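Local coordinates for CheC-like superfamily protein (Shewanella oneidensis, PDB 3H2D) that probably acts as a CheX-type phosphatase in chemotaxis, removing the phosphoryl group from the response regulator CheY, at the interface of chains A and B. Residues are numbered along the deposited sequence; one frame, centred on the assembly and turned at random. Chains: chain A/B, CheC-like superfamily protein.

Contact 1: the interface of chains A and B. Residues chain A 46-49, 56-59, 127-131; chain B 48, 115-118.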
# COMPACT_ATOMS: atom_id res chain seq x y z
N LEU A 46 -4.21 2.32 -1.30
CA LEU A 46 -3.13 2.72 -0.42
C LEU A 46 -2.22 3.70 -1.20
O LEU A 46 -1.98 3.50 -2.41
CB LEU A 46 -2.31 1.48 0.00
CG LEU A 46 -2.93 0.44 0.95
CD1 LEU A 46 -3.83 -0.48 0.14
CD2 LEU A 46 -1.88 -0.42 1.63
N ILE A 47 -1.73 4.72 -0.52
CA ILE A 47 -0.88 5.72 -1.17
C ILE A 47 0.08 6.34 -0.14
O ILE A 47 -0.31 6.63 0.99
CB ILE A 47 -1.76 6.78 -1.92
CG1 ILE A 47 -0.94 7.67 -2.86
CG2 ILE A 47 -2.65 7.58 -0.95
CD1 ILE A 47 -1.83 8.41 -3.85
N GLY A 48 1.31 6.58 -0.55
CA GLY A 48 2.30 7.26 0.27
C GLY A 48 2.32 8.74 -0.06
O GLY A 48 1.89 9.14 -1.14
N MSE A 49 2.86 9.52 0.85
CA MSE A 49 3.03 10.94 0.61
C MSE A 49 4.24 11.49 1.34
O MSE A 49 4.70 10.90 2.30
CB MSE A 49 1.70 11.68 0.89
CG MSE A 49 1.22 11.88 2.25
SE MSE A 49 -0.81 11.89 2.05
CE MSE A 49 -0.86 10.03 2.46
N GLY A 56 4.31 10.11 5.21
CA GLY A 56 3.27 9.29 5.70
C GLY A 56 2.52 8.53 4.65
O GLY A 56 2.97 8.33 3.52
N SER A 57 1.35 8.07 5.08
CA SER A 57 0.60 7.08 4.35
C SER A 57 -0.91 7.15 4.61
O SER A 57 -1.37 7.59 5.67
CB SER A 57 1.10 5.70 4.74
OG SER A 57 1.02 5.48 6.13
N LEU A 58 -1.65 6.71 3.61
CA LEU A 58 -3.11 6.67 3.67
C LEU A 58 -3.63 5.40 3.01
O LEU A 58 -3.07 4.94 2.02
CB LEU A 58 -3.68 7.92 2.97
CG LEU A 58 -5.21 8.02 2.90
CD1 LEU A 58 -5.59 9.52 2.90
CD2 LEU A 58 -5.75 7.31 1.62
N SER A 59 -4.68 4.83 3.60
CA SER A 59 -5.39 3.72 3.02
C SER A 59 -6.89 3.90 3.25
O SER A 59 -7.33 4.48 4.26
CB SER A 59 -4.90 2.38 3.60
OG SER A 59 -5.17 2.29 4.99
N ILE A 127 -4.64 -3.68 7.00
CA ILE A 127 -3.52 -2.81 6.70
C ILE A 127 -2.94 -2.27 8.00
O ILE A 127 -3.65 -1.78 8.89
CB ILE A 127 -3.94 -1.60 5.77
CG1 ILE A 127 -4.85 -2.01 4.54
CG2 ILE A 127 -2.69 -0.77 5.36
CD1 ILE A 127 -4.29 -2.96 3.56
N SER A 128 -1.62 -2.40 8.12
CA SER A 128 -0.89 -1.88 9.28
C SER A 128 0.10 -0.79 8.80
O SER A 128 1.05 -1.09 8.06
CB SER A 128 -0.17 -3.04 9.96
OG SER A 128 0.62 -2.58 11.06
N HIS A 129 -0.13 0.46 9.22
CA HIS A 129 0.76 1.56 8.87
C HIS A 129 1.92 1.61 9.85
O HIS A 129 1.74 1.59 11.07
CB HIS A 129 0.03 2.91 8.88
CG HIS A 129 -1.04 3.03 7.86
ND1 HIS A 129 -1.01 4.00 6.89
CD2 HIS A 129 -2.15 2.30 7.63
CE1 HIS A 129 -2.07 3.88 6.12
NE2 HIS A 129 -2.78 2.85 6.54
N LYS A 130 3.13 1.67 9.32
CA LYS A 130 4.34 1.57 10.12
C LYS A 130 5.09 2.91 10.37
O LYS A 130 6.08 2.95 11.11
CB LYS A 130 5.29 0.53 9.49
CG LYS A 130 4.66 -0.84 9.30
CD LYS A 130 4.31 -1.45 10.67
CE LYS A 130 3.53 -2.72 10.51
NZ LYS A 130 3.33 -3.41 11.84
N ALA A 131 4.62 4.00 9.79
CA ALA A 131 5.15 5.31 10.13
C ALA A 131 5.28 5.49 11.63
O ALA A 131 4.42 5.06 12.40
CB ALA A 131 4.27 6.43 9.52
N GLY B 48 5.23 4.18 -1.09
CA GLY B 48 5.30 5.17 -2.18
C GLY B 48 6.64 5.86 -2.24
O GLY B 48 7.37 5.94 -1.24
N ALA B 115 8.10 7.32 1.17
CA ALA B 115 7.09 7.63 2.16
C ALA B 115 7.33 6.58 3.25
O ALA B 115 8.47 6.27 3.55
CB ALA B 115 5.70 7.54 1.55
N THR B 116 6.27 6.06 3.87
CA THR B 116 6.41 5.16 4.98
C THR B 116 5.69 3.81 4.67
O THR B 116 4.72 3.79 3.94
CB THR B 116 5.86 5.77 6.25
OG1 THR B 116 4.50 6.15 6.04
CG2 THR B 116 6.68 6.97 6.67
N PRO B 117 6.18 2.70 5.24
CA PRO B 117 5.63 1.43 4.84
C PRO B 117 4.20 1.19 5.33
O PRO B 117 3.82 1.64 6.38
CB PRO B 117 6.53 0.41 5.52
CG PRO B 117 7.76 1.14 5.85
CD PRO B 117 7.27 2.51 6.21
N MSE B 118 3.42 0.55 4.48
CA MSE B 118 2.16 -0.03 4.91
C MSE B 118 2.28 -1.49 4.63
O MSE B 118 2.80 -1.89 3.59
CB MSE B 118 0.99 0.54 4.13
CG MSE B 118 0.59 1.90 4.60
SE MSE B 118 -0.61 2.69 3.31
CE MSE B 118 0.69 3.35 2.03
O HOH W 1 2.97 4.12 7.21
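The imidazole of A:His129 is the flat group here, and the selenomethionine B:Met118 lies over one of its faces. CG of B:Met118 sits 3.6 Å from the centroid of the A:His129 ring, displaced toward the rim, in a CH-pi contact. The selenium follows on the same side, 3.4 Å from CE1 of A:His129. Backbone of A:Ser57, A:Leu58 and A:Ser59 runs along the ring edge, and both ring nitrogens are tied to that strand: ND1 to the A:Ser57 hydroxyl OG at 2.6 Å, NE2 to the A:Ser59 hydroxyl OG at 2.9 Å. These two bonds hold the ring's rotation, so B:Met118 packs on a face whose orientation is set by its own chain, A. The B:Met118 side chain extends alongside the imidazole and then bends at chi3 (-81°), which brings the methyl CE to 3.6 Å from CB of A:Ser57. Against the selenium, from the strand next door, A:Leu46 slides past in the opposite direction. The backbone N of A:Lys130 gives a nearly straight bond, in the carbonyl plane, to O of B:Pro117 at 3.0 Å. Water 1 bridges that same carbonyl oxygen to OG of A:Ser57, N of A:Ala131 and OG1 of B:Thr116, the last at 2.8 Å. Nearby, CB of B:Ala115 packs on A:Gly48. The site lies where B:Met118, first residue of strand 118-122, pairs antiparallel with A:His129, last of strand 125-129, and reaches over strands 43-51 and 54-62 of chain A.

Contact 2: the interface of chains A and B. Residues chain A 128, 130; chain B 84, 87-88, 91, 119.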
# COMPACT_ATOMS: atom_id res chain seq x y z
N SER A 128 -1.62 -2.40 8.12
CA SER A 128 -0.89 -1.88 9.28
C SER A 128 0.10 -0.79 8.80
O SER A 128 1.05 -1.09 8.06
CB SER A 128 -0.17 -3.04 9.96
OG SER A 128 0.62 -2.58 11.06
N LYS A 130 3.13 1.67 9.32
CA LYS A 130 4.34 1.57 10.12
C LYS A 130 5.09 2.91 10.37
O LYS A 130 6.08 2.95 11.11
CB LYS A 130 5.29 0.53 9.49
CG LYS A 130 4.66 -0.84 9.30
CD LYS A 130 4.31 -1.45 10.67
CE LYS A 130 3.53 -2.72 10.51
NZ LYS A 130 3.33 -3.41 11.84
N GLU B 84 1.48 -8.90 14.54
CA GLU B 84 2.09 -7.58 14.54
C GLU B 84 3.60 -7.66 14.49
O GLU B 84 4.22 -6.85 13.83
CB GLU B 84 1.66 -6.71 15.73
CG GLU B 84 1.87 -5.18 15.54
CD GLU B 84 1.51 -4.36 16.80
N THR B 87 4.41 -8.28 10.82
CA THR B 87 4.18 -7.09 10.01
C THR B 87 5.23 -5.99 10.28
O THR B 87 5.67 -5.34 9.35
CB THR B 87 2.74 -6.56 10.09
OG1 THR B 87 2.51 -5.93 11.37
CG2 THR B 87 1.71 -7.71 9.75
N ASP B 88 5.64 -5.82 11.54
CA ASP B 88 6.75 -4.92 11.85
C ASP B 88 8.03 -5.30 11.07
O ASP B 88 8.66 -4.45 10.48
CB ASP B 88 7.07 -4.95 13.34
CG ASP B 88 6.06 -4.24 14.18
OD1 ASP B 88 5.17 -3.52 13.67
OD2 ASP B 88 6.19 -4.38 15.39
N GLY B 91 7.71 -4.41 7.45
CA GLY B 91 7.87 -2.96 7.34
C GLY B 91 9.32 -2.58 7.30
O GLY B 91 9.73 -1.77 6.47
N VAL B 119 1.83 -2.29 5.59
CA VAL B 119 1.88 -3.74 5.48
C VAL B 119 0.47 -4.34 5.45
O VAL B 119 -0.35 -4.08 6.33
CB VAL B 119 2.72 -4.38 6.63
CG1 VAL B 119 2.85 -5.91 6.45
CG2 VAL B 119 4.09 -3.68 6.66
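The ammonium group NZ of A:Lys130 makes the central contact, reaching across to helix 84-107 of chain B. It forms a salt bridge with the carboxylate oxygen OD1 of B:Asp88 at 2.6 Å, met from above the carboxylate plane. NZ also donates to the hydroxyl OG1 of B:Thr87 at 2.7 Å, and its bond to the hydroxyl of A:Ser128 is weak. The lysine crosses both helix side chains at about a right angle, tip first. The chain bends at chi2 (-64°) and then runs extended to NZ; at the bend, CG lies 3.9 Å from the methyl CG2 of B:Val119. Further out, B:Thr87 holds OG1 between its backbone N and carbonyl carbon (chi1 73°), where the hydroxyl donates to the helix carbonyl O of B:Glu84 at 3.1 Å. With its hydrogen committed there, the hydroxyl turns its acceptor side to the lysine; this and the carboxylate probably favour a charged ammonium. At the root of this clasp, A:Ser128 and B:Val119 exchange a pair of backbone bonds: N of A:Ser128 to O of B:Val119, and N of B:Val119 to O of A:Ser128, each 2.8 Å. The latter donor stands above its carbonyl plane. The site joins the intersubunit strand pair, 125-129 of A with 118-122 of B, to the first turns of helix 84-107.

Contact 3: the interface of chains A and B. Residues chain A 120-122, 125-127; chain B 119-122, 125.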
# COMPACT_ATOMS: atom_id res chain seq x y z
N VAL A 120 -5.08 -3.30 -3.09
CA VAL A 120 -5.07 -4.68 -2.54
C VAL A 120 -6.45 -5.31 -2.76
O VAL A 120 -7.44 -4.70 -2.43
CB VAL A 120 -4.83 -4.68 -1.05
CG1 VAL A 120 -4.86 -6.13 -0.46
CG2 VAL A 120 -3.54 -3.97 -0.74
N SER A 121 -6.47 -6.53 -3.30
CA SER A 121 -7.65 -7.36 -3.40
C SER A 121 -7.41 -8.62 -2.62
O SER A 121 -6.43 -9.32 -2.86
CB SER A 121 -7.92 -7.77 -4.85
OG SER A 121 -8.18 -6.63 -5.65
N GLY A 122 -8.29 -8.92 -1.68
CA GLY A 122 -8.15 -10.15 -0.90
C GLY A 122 -9.15 -10.11 0.22
O GLY A 122 -9.28 -9.10 0.89
N HIS A 125 -8.60 -8.86 4.50
CA HIS A 125 -7.25 -8.36 4.77
C HIS A 125 -7.25 -7.10 5.66
O HIS A 125 -8.27 -6.42 5.82
CB HIS A 125 -6.49 -8.13 3.47
CG HIS A 125 -6.95 -6.92 2.71
ND1 HIS A 125 -7.84 -6.99 1.67
CD2 HIS A 125 -6.63 -5.61 2.86
CE1 HIS A 125 -8.06 -5.77 1.21
NE2 HIS A 125 -7.35 -4.91 1.93
N THR A 126 -6.10 -6.85 6.28
CA THR A 126 -5.92 -5.73 7.19
C THR A 126 -4.66 -4.98 6.72
O THR A 126 -3.81 -5.56 6.06
CB THR A 126 -5.74 -6.15 8.64
OG1 THR A 126 -4.54 -6.91 8.74
CG2 THR A 126 -6.90 -6.99 9.11
N ILE A 127 -4.64 -3.68 7.00
CA ILE A 127 -3.52 -2.81 6.70
C ILE A 127 -2.94 -2.27 8.00
O ILE A 127 -3.65 -1.78 8.89
CB ILE A 127 -3.94 -1.60 5.77
CG1 ILE A 127 -4.85 -2.01 4.54
CG2 ILE A 127 -2.69 -0.77 5.36
CD1 ILE A 127 -4.29 -2.96 3.56
N VAL B 119 1.83 -2.29 5.59
CA VAL B 119 1.88 -3.74 5.48
C VAL B 119 0.47 -4.34 5.45
O VAL B 119 -0.35 -4.08 6.33
CB VAL B 119 2.72 -4.38 6.63
CG1 VAL B 119 2.85 -5.91 6.45
CG2 VAL B 119 4.09 -3.68 6.66
N VAL B 120 0.24 -5.15 4.41
CA VAL B 120 -1.00 -5.82 4.16
C VAL B 120 -0.87 -7.22 4.69
O VAL B 120 0.14 -7.88 4.44
CB VAL B 120 -1.24 -5.90 2.65
CG1 VAL B 120 -2.52 -6.71 2.34
CG2 VAL B 120 -1.23 -4.47 2.02
N SER B 121 -1.87 -7.66 5.45
CA SER B 121 -1.96 -9.04 5.94
C SER B 121 -3.28 -9.63 5.47
O SER B 121 -4.33 -9.04 5.72
CB SER B 121 -1.91 -9.07 7.46
OG SER B 121 -0.70 -8.52 7.96
N GLY B 122 -3.24 -10.79 4.84
CA GLY B 122 -4.45 -11.46 4.33
C GLY B 122 -4.09 -12.62 3.43
O GLY B 122 -3.29 -12.44 2.53
N HIS B 125 -3.89 -12.52 -0.97
CA HIS B 125 -4.18 -11.23 -1.57
C HIS B 125 -3.27 -10.91 -2.74
O HIS B 125 -2.22 -11.53 -2.91
CB HIS B 125 -4.11 -10.12 -0.51
CG HIS B 125 -2.71 -9.80 -0.06
ND1 HIS B 125 -2.15 -10.34 1.08
CD2 HIS B 125 -1.76 -8.98 -0.59
CE1 HIS B 125 -0.93 -9.84 1.24
NE2 HIS B 125 -0.65 -9.06 0.22
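A:Val120 and B:Val120 both place CG1 anti to the backbone N (chi1 178° and 176°), so their branches point at each other across the dimer axis. They meet tip to tip, with CG2 of A:Val120 3.6 Å from CG2 of B:Val120 and the CG1 methyls facing in the same manner. CD1 of A:Ile127, lying alongside B:Val120, adds a contact at 3.7 Å to CG2 of B:Val120. A:His125 and B:His125 each take the crowded position, CG between backbone N and carbonyl carbon (chi1 74° in A:His125), which folds the imidazole back over its own chain. There CG1 of A:Val120 lies above the centre of the A:His125 ring, while ND1 of A:His125 donates in the ring plane to a lone pair of the A:Gly122 carbonyl O at 2.7 Å. B:His125 repeats this with B:Val120 and B:Gly122. Both rings are thus held by their own turns, and each buttresses a valine in the central apolar cluster. Beside it the backbones zip together: N of A:Thr126 to O of B:Ser121, and N of B:Ser121 to O of A:Thr126, both 2.9 Å and close to straight. Antiparallel pairing and the valine core together lock the two hairpins of the deposited dimer, which may be the form present in solution.

Contact 1 and contact 2 have C-alpha centres about 10 Å apart and share A:Ser128 and A:Lys130; contact 3 lies about 11 Å from contact 2, with B:Val119 in common, and about 13 Å from contact 1, with A:Ile127 in common. Strand 125-129 of chain A and strand 118-122 of chain B run through all three, so one antiparallel ladder links a selenomethionine packed on an anchored imidazole, a lysine clasp on a helix and a valine core. Two-fold symmetry repeats each contact with the chains exchanged. The interface centres on one hairpin per subunit, flanked by neighbouring strands and a helix, plausibly a stable dimer.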